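Local coordinates for protein erythromycin C-12 hydroxylase (Saccharopolyspora erythraea, PDB 2JJN) that hydroxylates the macrolactone ring of erythromycin D at C-12 to give erythromycin C, using a heme b cofactor, molecular oxygen and NADPH, at residues 85-90 with 97-102; 93-98 with 348-353; 214-219 with 224-229. The protein carries 2 engineered substitutions. All coordinates share one frame; numbering follows the deposited sequence.

Interaction 1: residues 85-90 with 97-102; sequences GMIHEI and ALRKVV. With HEM (protoporphyrin IX containing Fe), chain B; SO4 (sulfate ion), chain F.
I87 and L98 meet where the loop before helix 94-105 folds back against that helix. L98 reaches into the loop with one methyl: CD2 lies 3.9 Å from I87 CB. The same L98 CD2 sits 3.8 Å from I90 CD1, and the side chains of I90 and L98 cross at about a right angle. G85 CA closes on this methyl as well. I87 points its longer branch at the helix, CG1 anti to the backbone N (chi1 -171°), which brings CD1 to 3.8 Å from R99 CA and to 4.0 Å from V102 CG2. F234 of helix 228-259 packs on both I87 and V102.

R99 carries the polar half. Its chain bends at chi2, and the guanidinium meets two anions at its edge. NH1 donates to heme O2D at 2.8 Å, while NE and NH2 each bind a sulfate oxygen, O2 and O1 respectively, both at 2.9 Å. NH1 also bonds to F352 O in the cysteine-ligand loop. The sulfate probably came from the crystallisation liquor. I87 CG1 and CD1 lie against the same carboxylate, putting hydrocarbon beside the charged pair. This is the cytochrome P450 heme-propionate site, where an arginine of the C helix binds the carboxylate.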
loop_
_atom_site.group_PDB
_atom_site.type_symbol
_atom_site.label_atom_id
_atom_site.label_comp_id
_atom_site.label_asym_id
_atom_site.label_seq_id
_atom_site.Cartn_x
_atom_site.Cartn_y
_atom_site.Cartn_z
ATOM N N GLY A 85 9.210 14.202 -9.610
ATOM C CA GLY A 85 9.070 12.772 -9.890
ATOM C C GLY A 85 8.215 11.999 -8.894
ATOM O O GLY A 85 7.873 10.854 -9.145
ATOM N N MET A 86 7.948 12.595 -7.726
ATOM C CA MET A 86 7.124 11.904 -6.700
ATOM C C MET A 86 5.665 12.048 -7.080
ATOM O O MET A 86 4.959 12.958 -6.620
ATOM C CB MET A 86 7.330 12.537 -5.329
ATOM C CG MET A 86 8.617 12.141 -4.693
ATOM S SD MET A 86 8.644 10.366 -4.388
ATOM C CE MET A 86 10.228 10.260 -3.531
ATOM N N ILE A 87 5.242 11.163 -7.963
ATOM C CA ILE A 87 3.996 11.325 -8.668
ATOM C C ILE A 87 2.757 11.441 -7.729
ATOM O O ILE A 87 1.784 12.153 -8.047
ATOM C CB ILE A 87 3.807 10.106 -9.671
ATOM C CG1 ILE A 87 2.643 10.326 -10.602
ATOM C CG2 ILE A 87 3.793 8.814 -8.938
ATOM C CD1 ILE A 87 2.589 9.180 -11.629
ATOM N N HIS A 88 2.831 10.764 -6.578
ATOM C CA HIS A 88 1.672 10.778 -5.672
ATOM C C HIS A 88 1.544 12.099 -4.939
ATOM O O HIS A 88 0.541 12.306 -4.210
ATOM C CB HIS A 88 1.739 9.642 -4.687
ATOM C CG HIS A 88 2.947 9.704 -3.809
ATOM N ND1 HIS A 88 4.227 9.566 -4.307
ATOM C CD2 HIS A 88 3.067 9.836 -2.466
ATOM C CE1 HIS A 88 5.088 9.649 -3.301
ATOM N NE2 HIS A 88 4.408 9.818 -2.178
ATOM N N GLU A 89 2.518 13.001 -5.111
ATOM C CA GLU A 89 2.484 14.295 -4.426
ATOM C C GLU A 89 2.372 15.428 -5.430
ATOM O O GLU A 89 2.578 16.594 -5.072
ATOM C CB GLU A 89 3.740 14.473 -3.553
ATOM C CG GLU A 89 3.732 13.560 -2.359
ATOM C CD GLU A 89 4.921 13.775 -1.463
ATOM O OE1 GLU A 89 5.837 14.531 -1.862
ATOM O OE2 GLU A 89 4.925 13.153 -0.394
ATOM N N ILE A 90 2.039 15.098 -6.681
ATOM C CA ILE A 90 2.007 16.082 -7.754
ATOM C C ILE A 90 0.592 16.174 -8.302
ATOM O O ILE A 90 -0.074 15.153 -8.482
ATOM C CB ILE A 90 3.045 15.679 -8.839
ATOM C CG1 ILE A 90 4.457 15.849 -8.234
ATOM C CG2 ILE A 90 2.898 16.550 -10.050
ATOM C CD1 ILE A 90 5.590 15.299 -9.103
ATOM N N ALA A 97 0.993 14.612 -17.160
ATOM C CA ALA A 97 2.174 14.464 -18.044
ATOM C C ALA A 97 3.087 13.388 -17.464
ATOM O O ALA A 97 3.616 12.530 -18.201
ATOM C CB ALA A 97 2.933 15.764 -18.173
ATOM N N LEU A 98 3.321 13.467 -16.156
ATOM C CA LEU A 98 4.212 12.533 -15.530
ATOM C C LEU A 98 3.634 11.108 -15.572
ATOM O O LEU A 98 4.327 10.151 -15.868
ATOM C CB LEU A 98 4.521 12.993 -14.103
ATOM C CG LEU A 98 5.453 12.162 -13.284
ATOM C CD1 LEU A 98 6.863 12.127 -13.940
ATOM C CD2 LEU A 98 5.538 12.774 -11.907
ATOM N N ARG A 99 2.332 10.959 -15.306
ATOM C CA ARG A 99 1.729 9.648 -15.307
ATOM C C ARG A 99 1.805 9.014 -16.702
ATOM O O ARG A 99 2.077 7.826 -16.822
ATOM C CB ARG A 99 0.267 9.726 -14.794
ATOM C CG ARG A 99 -0.417 8.393 -14.820
ATOM C CD ARG A 99 -0.626 7.835 -13.453
ATOM N NE ARG A 99 -1.355 6.553 -13.499
ATOM C CZ ARG A 99 -2.014 6.029 -12.460
ATOM N NH1 ARG A 99 -2.041 6.653 -11.295
ATOM N NH2 ARG A 99 -2.664 4.877 -12.609
ATOM N N LYS A 100 1.631 9.818 -17.744
ATOM C CA LYS A 100 1.742 9.280 -19.095
ATOM C C LYS A 100 3.130 8.752 -19.368
ATOM O O LYS A 100 3.291 7.681 -19.963
ATOM C CB LYS A 100 1.418 10.354 -20.117
ATOM C CG LYS A 100 -0.059 10.578 -20.273
ATOM C CD LYS A 100 -0.279 11.735 -21.231
ATOM C CE LYS A 100 -1.758 12.001 -21.350
ATOM N NZ LYS A 100 -1.934 13.323 -22.009
ATOM N N VAL A 101 4.131 9.539 -18.967
ATOM C CA VAL A 101 5.509 9.126 -19.204
ATOM C C VAL A 101 5.792 7.806 -18.477
ATOM O O VAL A 101 6.290 6.824 -19.076
ATOM C CB VAL A 101 6.497 10.192 -18.716
ATOM C CG1 VAL A 101 7.915 9.654 -18.814
ATOM C CG2 VAL A 101 6.390 11.469 -19.553
ATOM N N VAL A 102 5.521 7.757 -17.179
ATOM C CA VAL A 102 5.865 6.530 -16.459
ATOM C C VAL A 102 5.059 5.312 -16.916
ATOM O O VAL A 102 5.580 4.183 -16.970
ATOM C CB VAL A 102 5.846 6.706 -14.932
ATOM C CG1 VAL A 102 6.803 7.803 -14.523
ATOM C CG2 VAL A 102 4.424 6.986 -14.385
HETATM C CHA HEM B . -0.987 4.917 -5.632
HETATM C CHB HEM B . -2.574 1.479 -2.552
HETATM C CHC HEM B . 0.601 -1.648 -4.457
HETATM C CHD HEM B . 2.709 1.974 -6.929
HETATM C C1A HEM B . -1.710 4.205 -4.695
HETATM C C2A HEM B . -2.837 4.751 -3.929
HETATM C C3A HEM B . -3.261 3.816 -3.074
HETATM C C4A HEM B . -2.427 2.645 -3.252
HETATM C CMA HEM B . -4.404 3.940 -2.043
HETATM C CAA HEM B . -3.445 6.154 -4.109
HETATM C CBA HEM B . -2.665 7.207 -3.343
HETATM C CGA HEM B . -3.397 8.549 -3.291
HETATM O O1A HEM B . -4.513 8.673 -3.870
HETATM O O2A HEM B . -2.800 9.499 -2.692
HETATM C C1B HEM B . -1.845 0.319 -2.818
HETATM C C2B HEM B . -2.085 -0.964 -2.208
HETATM C C3B HEM B . -1.205 -1.842 -2.744
HETATM C C4B HEM B . -0.405 -1.087 -3.700
HETATM C CMB HEM B . -3.199 -1.135 -1.155
HETATM C CAB HEM B . -0.962 -3.337 -2.460
HETATM C CBB HEM B . -1.957 -4.104 -2.150
HETATM C C1C HEM B . 1.445 -0.939 -5.285
HETATM C C2C HEM B . 2.557 -1.511 -6.028
HETATM C C3C HEM B . 3.144 -0.507 -6.713
HETATM C C4C HEM B . 2.406 0.728 -6.434
HETATM C CMC HEM B . 2.915 -3.020 -5.977
HETATM C CAC HEM B . 4.387 -0.536 -7.623
HETATM C CBC HEM B . 4.646 -1.535 -8.467
HETATM C C1D HEM B . 1.906 3.061 -6.762
HETATM C C2D HEM B . 2.201 4.333 -7.338
HETATM C C3D HEM B . 1.065 5.228 -6.962
HETATM C C4D HEM B . 0.178 4.425 -6.174
HETATM C CMD HEM B . 3.448 4.720 -8.188
HETATM C CAD HEM B . 0.880 6.717 -7.307
HETATM C CBD HEM B . 0.049 6.894 -8.592
HETATM C CGD HEM B . -0.214 8.347 -8.839
HETATM O O1D HEM B . -0.005 9.186 -7.944
HETATM O O2D HEM B . -0.645 8.663 -9.968
HETATM N NA HEM B . -1.494 2.883 -4.271
HETATM N NB HEM B . -0.775 0.246 -3.706
HETATM N NC HEM B . 1.419 0.417 -5.551
HETATM N ND HEM B . 0.682 3.143 -6.068
HETATM FE FE HEM B . -0.154 1.629 -5.003
HETATM S S SO4 F . -2.292 4.394 -16.427
HETATM O O1 SO4 F . -2.335 3.579 -15.207
HETATM O O2 SO4 F . -1.458 5.572 -16.232
HETATM O O3 SO4 F . -3.623 4.865 -16.767
HETATM O O4 SO4 F . -1.784 3.540 -17.501
HETATM O O HOH W 1 1.108 2.227 -3.282
#

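Interaction 2: residues 93-98 with 348-353. With HEM (protoporphyrin IX containing Fe), chain B.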
loop_
_atom_site.group_PDB
_atom_site.type_symbol
_atom_site.label_atom_id
_atom_site.label_comp_id
_atom_site.label_asym_id
_atom_site.label_seq_id
_atom_site.Cartn_x
_atom_site.Cartn_y
_atom_site.Cartn_z
ATOM N N PRO A 93 -1.660 20.058 -13.887
ATOM C CA PRO A 93 -1.462 19.260 -15.114
ATOM C C PRO A 93 -0.176 18.414 -15.135
ATOM O O PRO A 93 -0.116 17.425 -15.878
ATOM C CB PRO A 93 -1.406 20.331 -16.212
ATOM C CG PRO A 93 -0.902 21.576 -15.530
ATOM C CD PRO A 93 -1.298 21.475 -14.051
ATOM N N GLU A 94 0.784 18.767 -14.289
ATOM C CA GLU A 94 2.058 18.064 -14.249
ATOM C C GLU A 94 1.798 16.586 -13.984
ATOM O O GLU A 94 2.444 15.708 -14.562
ATOM C CB GLU A 94 3.041 18.665 -13.213
ATOM C CG GLU A 94 4.404 17.917 -13.202
ATOM C CD GLU A 94 5.430 18.417 -12.181
ATOM O OE1 GLU A 94 6.590 17.951 -12.247
ATOM O OE2 GLU A 94 5.100 19.255 -11.314
ATOM N N HIS A 95 0.859 16.289 -13.077
ATOM C CA HIS A 95 0.618 14.875 -12.770
ATOM C C HIS A 95 0.250 14.048 -14.003
ATOM O O HIS A 95 0.660 12.886 -14.146
ATOM C CB HIS A 95 -0.500 14.710 -11.724
ATOM C CG HIS A 95 -0.839 13.277 -11.455
ATOM N ND1 HIS A 95 -1.894 12.640 -12.080
ATOM C CD2 HIS A 95 -0.215 12.333 -10.702
ATOM C CE1 HIS A 95 -1.934 11.375 -11.686
ATOM N NE2 HIS A 95 -0.919 11.161 -10.868
ATOM N N ARG A 96 -0.558 14.641 -14.874
ATOM C CA ARG A 96 -1.044 13.921 -16.022
ATOM C C ARG A 96 0.125 13.619 -16.962
ATOM O O ARG A 96 0.213 12.514 -17.468
ATOM C CB ARG A 96 -2.068 14.773 -16.737
ATOM C CG ARG A 96 -2.636 14.106 -17.943
ATOM C CD ARG A 96 -3.420 15.182 -18.678
ATOM N NE ARG A 96 -4.667 15.468 -17.978
ATOM C CZ ARG A 96 -5.241 16.662 -17.907
ATOM N NH1 ARG A 96 -4.669 17.720 -18.480
ATOM N NH2 ARG A 96 -6.393 16.792 -17.257
ATOM N N ALA A 97 0.993 14.612 -17.160
ATOM C CA ALA A 97 2.174 14.464 -18.044
ATOM C C ALA A 97 3.087 13.388 -17.464
ATOM O O ALA A 97 3.616 12.530 -18.201
ATOM C CB ALA A 97 2.933 15.764 -18.173
ATOM N N LEU A 98 3.321 13.467 -16.156
ATOM C CA LEU A 98 4.212 12.533 -15.530
ATOM C C LEU A 98 3.634 11.108 -15.572
ATOM O O LEU A 98 4.327 10.151 -15.868
ATOM C CB LEU A 98 4.521 12.993 -14.103
ATOM C CG LEU A 98 5.453 12.162 -13.284
ATOM C CD1 LEU A 98 6.863 12.127 -13.940
ATOM C CD2 LEU A 98 5.538 12.774 -11.907
ATOM N N HIS A 348 -8.870 6.355 -5.796
ATOM C CA HIS A 348 -10.049 6.756 -6.582
ATOM C C HIS A 348 -9.663 7.986 -7.364
ATOM O O HIS A 348 -9.186 8.942 -6.777
ATOM C CB HIS A 348 -11.209 7.086 -5.606
ATOM C CG HIS A 348 -12.409 7.668 -6.290
ATOM N ND1 HIS A 348 -13.095 6.986 -7.283
ATOM C CD2 HIS A 348 -13.043 8.860 -6.121
ATOM C CE1 HIS A 348 -14.101 7.744 -7.706
ATOM N NE2 HIS A 348 -14.101 8.873 -7.009
ATOM N N GLY A 349 -9.910 7.949 -8.663
ATOM C CA GLY A 349 -9.557 9.111 -9.496
ATOM C C GLY A 349 -8.168 9.002 -10.094
ATOM O O GLY A 349 -7.662 7.890 -10.315
ATOM N N VAL A 350 -7.558 10.160 -10.367
ATOM C CA VAL A 350 -6.379 10.133 -11.234
ATOM C C VAL A 350 -5.125 9.537 -10.598
ATOM O O VAL A 350 -4.168 9.175 -11.325
ATOM C CB VAL A 350 -6.049 11.510 -11.816
ATOM C CG1 VAL A 350 -7.217 12.016 -12.696
ATOM C CG2 VAL A 350 -5.717 12.489 -10.744
ATOM N N HIS A 351 -5.090 9.459 -9.260
ATOM C CA HIS A 351 -3.940 8.830 -8.608
ATOM C C HIS A 351 -4.161 7.352 -8.334
ATOM O O HIS A 351 -3.330 6.716 -7.649
ATOM C CB HIS A 351 -3.590 9.550 -7.285
ATOM C CG HIS A 351 -3.047 10.924 -7.488
ATOM N ND1 HIS A 351 -1.703 11.165 -7.735
ATOM C CD2 HIS A 351 -3.650 12.137 -7.433
ATOM C CE1 HIS A 351 -1.517 12.474 -7.838
ATOM N NE2 HIS A 351 -2.682 13.086 -7.662
ATOM N N PHE A 352 -5.236 6.763 -8.876
ATOM C CA PHE A 352 -5.539 5.342 -8.642
ATOM C C PHE A 352 -4.268 4.493 -8.857
ATOM O O PHE A 352 -3.543 4.667 -9.833
ATOM C CB PHE A 352 -6.626 4.893 -9.626
ATOM C CG PHE A 352 -7.166 3.511 -9.333
ATOM C CD1 PHE A 352 -8.294 3.334 -8.540
ATOM C CD2 PHE A 352 -6.504 2.373 -9.856
ATOM C CE1 PHE A 352 -8.785 2.012 -8.267
ATOM C CE2 PHE A 352 -6.972 1.087 -9.622
ATOM C CZ PHE A 352 -8.106 0.895 -8.800
ATOM N N CYS A 353 -3.991 3.589 -7.924
ATOM C CA CYS A 353 -2.721 2.819 -7.903
ATOM C C CYS A 353 -2.245 2.309 -9.256
ATOM O O CYS A 353 -2.917 1.494 -9.880
ATOM C CB CYS A 353 -2.938 1.613 -6.976
ATOM S SG CYS A 353 -1.409 0.730 -6.738
HETATM C CHA HEM B . -0.987 4.917 -5.632
HETATM C CHB HEM B . -2.574 1.479 -2.552
HETATM C CHC HEM B . 0.601 -1.648 -4.457
HETATM C CHD HEM B . 2.709 1.974 -6.929
HETATM C C1A HEM B . -1.710 4.205 -4.695
HETATM C C2A HEM B . -2.837 4.751 -3.929
HETATM C C3A HEM B . -3.261 3.816 -3.074
HETATM C C4A HEM B . -2.427 2.645 -3.252
HETATM C CMA HEM B . -4.404 3.940 -2.043
HETATM C CAA HEM B . -3.445 6.154 -4.109
HETATM C CBA HEM B . -2.665 7.207 -3.343
HETATM C CGA HEM B . -3.397 8.549 -3.291
HETATM O O1A HEM B . -4.513 8.673 -3.870
HETATM O O2A HEM B . -2.800 9.499 -2.692
HETATM C C1B HEM B . -1.845 0.319 -2.818
HETATM C C2B HEM B . -2.085 -0.964 -2.208
HETATM C C3B HEM B . -1.205 -1.842 -2.744
HETATM C C4B HEM B . -0.405 -1.087 -3.700
HETATM C CMB HEM B . -3.199 -1.135 -1.155
HETATM C CAB HEM B . -0.962 -3.337 -2.460
HETATM C CBB HEM B . -1.957 -4.104 -2.150
HETATM C C1C HEM B . 1.445 -0.939 -5.285
HETATM C C2C HEM B . 2.557 -1.511 -6.028
HETATM C C3C HEM B . 3.144 -0.507 -6.713
HETATM C C4C HEM B . 2.406 0.728 -6.434
HETATM C CMC HEM B . 2.915 -3.020 -5.977
HETATM C CAC HEM B . 4.387 -0.536 -7.623
HETATM C CBC HEM B . 4.646 -1.535 -8.467
HETATM C C1D HEM B . 1.906 3.061 -6.762
HETATM C C2D HEM B . 2.201 4.333 -7.338
HETATM C C3D HEM B . 1.065 5.228 -6.962
HETATM C C4D HEM B . 0.178 4.425 -6.174
HETATM C CMD HEM B . 3.448 4.720 -8.188
HETATM C CAD HEM B . 0.880 6.717 -7.307
HETATM C CBD HEM B . 0.049 6.894 -8.592
HETATM C CGD HEM B . -0.214 8.347 -8.839
HETATM O O1D HEM B . -0.005 9.186 -7.944
HETATM O O2D HEM B . -0.645 8.663 -9.968
HETATM N NA HEM B . -1.494 2.883 -4.271
HETATM N NB HEM B . -0.775 0.246 -3.706
HETATM N NC HEM B . 1.419 0.417 -5.551
HETATM N ND HEM B . 0.682 3.143 -6.068
HETATM FE FE HEM B . -0.154 1.629 -5.003
HETATM O O HOH W 1 1.108 2.227 -3.282
#
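H95 and H351 reach the same heme propionate from two parts of the cytochrome P450 fold: H95 from the start of helix 94-105, the C helix, and H351 from the cysteine-ligand loop. The imidazole of H95 projects off the helix toward the heme, with CG anti to the backbone N. Its NE2 donates to heme O2D at 2.7 Å, nearly straight at 165°. H351 takes a different rotamer, CG anti to the carbonyl carbon and beside the backbone N (chi1 -69°), and the ring end swings nearer to the helix than its backbone does. ND1 of H351 donates to heme O1D at 2.6 Å, and that oxygen lies in the plane of the ring. Each carboxylate oxygen is therefore gripped by a different histidine, which should hinder rotation of the group.

The two rings lie obliquely, centroids 4.0 Å apart and planes at 48°, each presenting part of a face to the other. V350 adds a looser contact: its CG2 comes to 4.1 Å from H95 ND1, and its carbonyl O lies at the edge of the H95 ring.

The loop turns from G349 to F352 in a type I beta turn and then delivers the axial ligand. C353 binds the heme iron through SG at 2.3 Å, and water 1 is also bound to the metal, at 2.2 Å.

Interaction 3: residues 214-219 with 224-229; sequences SRLVLA and RALDDE
L216 and L226 make the apolar part of this contact, with methyls CD2 of L216 and CD1 of L226 4.2 Å apart and the side chains obliquely inclined. L226 CD1 also rests on the carbonyl O of L216 at 3.8 Å, and A225 CB approaches the carbonyl O of A219 to 3.7 Å. F234 of helix 228-259 and L98 of helix 94-105 continue the packing, on L216 and L226 respectively.

Two waters supply the polar link. Water 2 accepts from L226 N at 2.7 Å and can donate to L216 O and to A219 O, the latter at 2.6 Å. Water 3 is 2.7 Å from V217 O and equally far from L226 O, able to donate to both. Carbonyls at the end of helix 212-218 thus reach the incoming chain through two ordered waters, and L226 is bridged at both its backbone N and O.

The charged groups turn mainly to other partners. R224 NH1 bonds weakly to A225 O, but its NH2 forms a salt bridge with E230; D228 OD2, only loosely near V217, pairs with R205. D227 is the N-cap of helix 228-259, its OD1 accepting from E230 N. Together these segments form a short, water-bridged connection from helix 212-218, the H helix, to the long helix 228-259 of the cytochrome P450 fold.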
loop_
_atom_site.group_PDB
_atom_site.type_symbol
_atom_site.label_atom_id
_atom_site.label_comp_id
_atom_site.label_asym_id
_atom_site.label_seq_id
_atom_site.Cartn_x
_atom_site.Cartn_y
_atom_site.Cartn_z
ATOM N N SER A 214 15.816 1.565 -17.291
ATOM C CA SER A 214 16.139 1.935 -18.694
ATOM C C SER A 214 14.917 2.434 -19.431
ATOM O O SER A 214 14.980 3.424 -20.189
ATOM C CB SER A 214 16.679 0.732 -19.439
ATOM O OG SER A 214 17.939 0.309 -18.897
ATOM N N ARG A 215 13.771 1.753 -19.248
ATOM C CA ARG A 215 12.581 2.194 -19.926
ATOM C C ARG A 215 12.111 3.557 -19.431
ATOM O O ARG A 215 11.616 4.360 -20.234
ATOM C CB ARG A 215 11.474 1.165 -19.745
ATOM C CG ARG A 215 11.781 -0.150 -20.461
ATOM C CD ARG A 215 10.746 -1.228 -20.103
ATOM N NE ARG A 215 9.407 -0.824 -20.513
ATOM C CZ ARG A 215 8.912 -0.985 -21.739
ATOM N NH1 ARG A 215 9.635 -1.570 -22.687
ATOM N NH2 ARG A 215 7.676 -0.565 -22.019
ATOM N N LEU A 216 12.311 3.821 -18.140
ATOM C CA LEU A 216 11.917 5.116 -17.581
ATOM C C LEU A 216 12.822 6.239 -18.138
ATOM O O LEU A 216 12.357 7.348 -18.427
ATOM C CB LEU A 216 12.032 5.104 -16.056
ATOM C CG LEU A 216 10.866 4.358 -15.391
ATOM C CD1 LEU A 216 11.276 4.066 -13.945
ATOM C CD2 LEU A 216 9.554 5.178 -15.447
ATOM N N VAL A 217 14.108 5.942 -18.302
ATOM C CA VAL A 217 15.047 6.946 -18.865
ATOM C C VAL A 217 14.774 7.203 -20.348
ATOM O O VAL A 217 14.954 8.340 -20.863
ATOM C CB VAL A 217 16.525 6.577 -18.541
ATOM C CG1 VAL A 217 17.496 7.265 -19.499
ATOM C CG2 VAL A 217 16.805 6.844 -17.031
ATOM N N LEU A 218 14.373 6.145 -21.056
ATOM C CA LEU A 218 14.134 6.318 -22.497
ATOM C C LEU A 218 12.719 6.817 -22.844
ATOM O O LEU A 218 12.475 7.228 -23.981
ATOM C CB LEU A 218 14.439 5.020 -23.240
ATOM C CG LEU A 218 15.877 4.550 -23.214
ATOM C CD1 LEU A 218 15.894 3.171 -23.901
ATOM C CD2 LEU A 218 16.744 5.530 -23.952
ATOM N N ALA A 219 11.806 6.804 -21.857
ATOM C CA ALA A 219 10.415 7.200 -22.088
ATOM C C ALA A 219 10.301 8.675 -22.461
ATOM O O ALA A 219 11.034 9.554 -21.940
ATOM C CB ALA A 219 9.577 6.941 -20.816
ATOM N N ARG A 224 8.050 15.266 -23.201
ATOM C CA ARG A 224 8.418 15.265 -21.778
ATOM C C ARG A 224 9.241 14.016 -21.463
ATOM O O ARG A 224 8.790 12.909 -21.733
ATOM C CB ARG A 224 7.158 15.291 -20.903
ATOM C CG ARG A 224 7.413 15.299 -19.375
ATOM C CD ARG A 224 8.162 16.544 -18.930
ATOM N NE ARG A 224 7.975 16.817 -17.503
ATOM C CZ ARG A 224 8.781 16.368 -16.551
ATOM N NH1 ARG A 224 9.828 15.620 -16.871
ATOM N NH2 ARG A 224 8.543 16.676 -15.280
ATOM N N ALA A 225 10.468 14.191 -20.955
ATOM C CA ALA A 225 11.264 13.062 -20.547
ATOM C C ALA A 225 11.677 13.306 -19.103
ATOM O O ALA A 225 11.682 14.466 -18.621
ATOM C CB ALA A 225 12.527 12.913 -21.483
ATOM N N LEU A 226 12.002 12.251 -18.406
ATOM C CA LEU A 226 12.436 12.377 -17.008
ATOM C C LEU A 226 13.900 12.665 -16.941
ATOM O O LEU A 226 14.681 12.033 -17.662
ATOM C CB LEU A 226 12.154 11.080 -16.231
ATOM C CG LEU A 226 10.694 10.563 -16.321
ATOM C CD1 LEU A 226 10.532 9.214 -15.610
ATOM C CD2 LEU A 226 9.713 11.583 -15.755
ATOM N N ASP A 227 14.291 13.572 -16.050
ATOM C CA ASP A 227 15.717 13.612 -15.693
ATOM C C ASP A 227 16.049 12.542 -14.652
ATOM O O ASP A 227 15.175 11.788 -14.239
ATOM C CB ASP A 227 16.154 15.018 -15.278
ATOM C CG ASP A 227 15.486 15.513 -14.003
ATOM O OD1 ASP A 227 15.041 14.696 -13.162
ATOM O OD2 ASP A 227 15.456 16.739 -13.837
ATOM N N ASP A 228 17.320 12.405 -14.276
ATOM C CA ASP A 228 17.657 11.284 -13.403
ATOM C C ASP A 228 17.008 11.466 -12.017
ATOM O O ASP A 228 16.613 10.505 -11.394
ATOM C CB ASP A 228 19.173 11.170 -13.220
ATOM C CG ASP A 228 19.894 10.613 -14.422
ATOM O OD1 ASP A 228 21.142 10.721 -14.364
ATOM O OD2 ASP A 228 19.249 10.064 -15.358
ATOM N N GLU A 229 16.955 12.718 -11.563
ATOM C CA GLU A 229 16.276 13.035 -10.288
ATOM C C GLU A 229 14.829 12.530 -10.310
ATOM O O GLU A 229 14.385 11.814 -9.406
ATOM C CB GLU A 229 16.294 14.538 -10.074
ATOM C CG GLU A 229 15.583 14.905 -8.769
ATOM C CD GLU A 229 15.671 16.383 -8.420
ATOM O OE1 GLU A 229 15.946 17.235 -9.307
ATOM O OE2 GLU A 229 15.428 16.669 -7.205
HETATM O O HOH W 2 12.167 9.799 -19.573
HETATM O O HOH W 3 15.253 10.890 -20.000
#

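Overall arrangement
Interactions 1 and 2 lie on the same heme propionate, their centres about 7 Å apart, and share A97 and L98 of helix 94-105. R99 of interaction 1 joins the two histidines of interaction 2 at that carboxylate, and its NH1 lies 2.9 Å from F352 O, next to the axial cysteine. Interaction 3 stands farther from the heme, its centre about 12 Å from that of interaction 1 and 17 Å from that of interaction 2. Helix 94-105 connects them: L98 CD1 packs against L226 CD2, and V101 packs against A219, R224 and L226. L98 thus faces the 85-90 loop with one methyl and interaction 3 with the other.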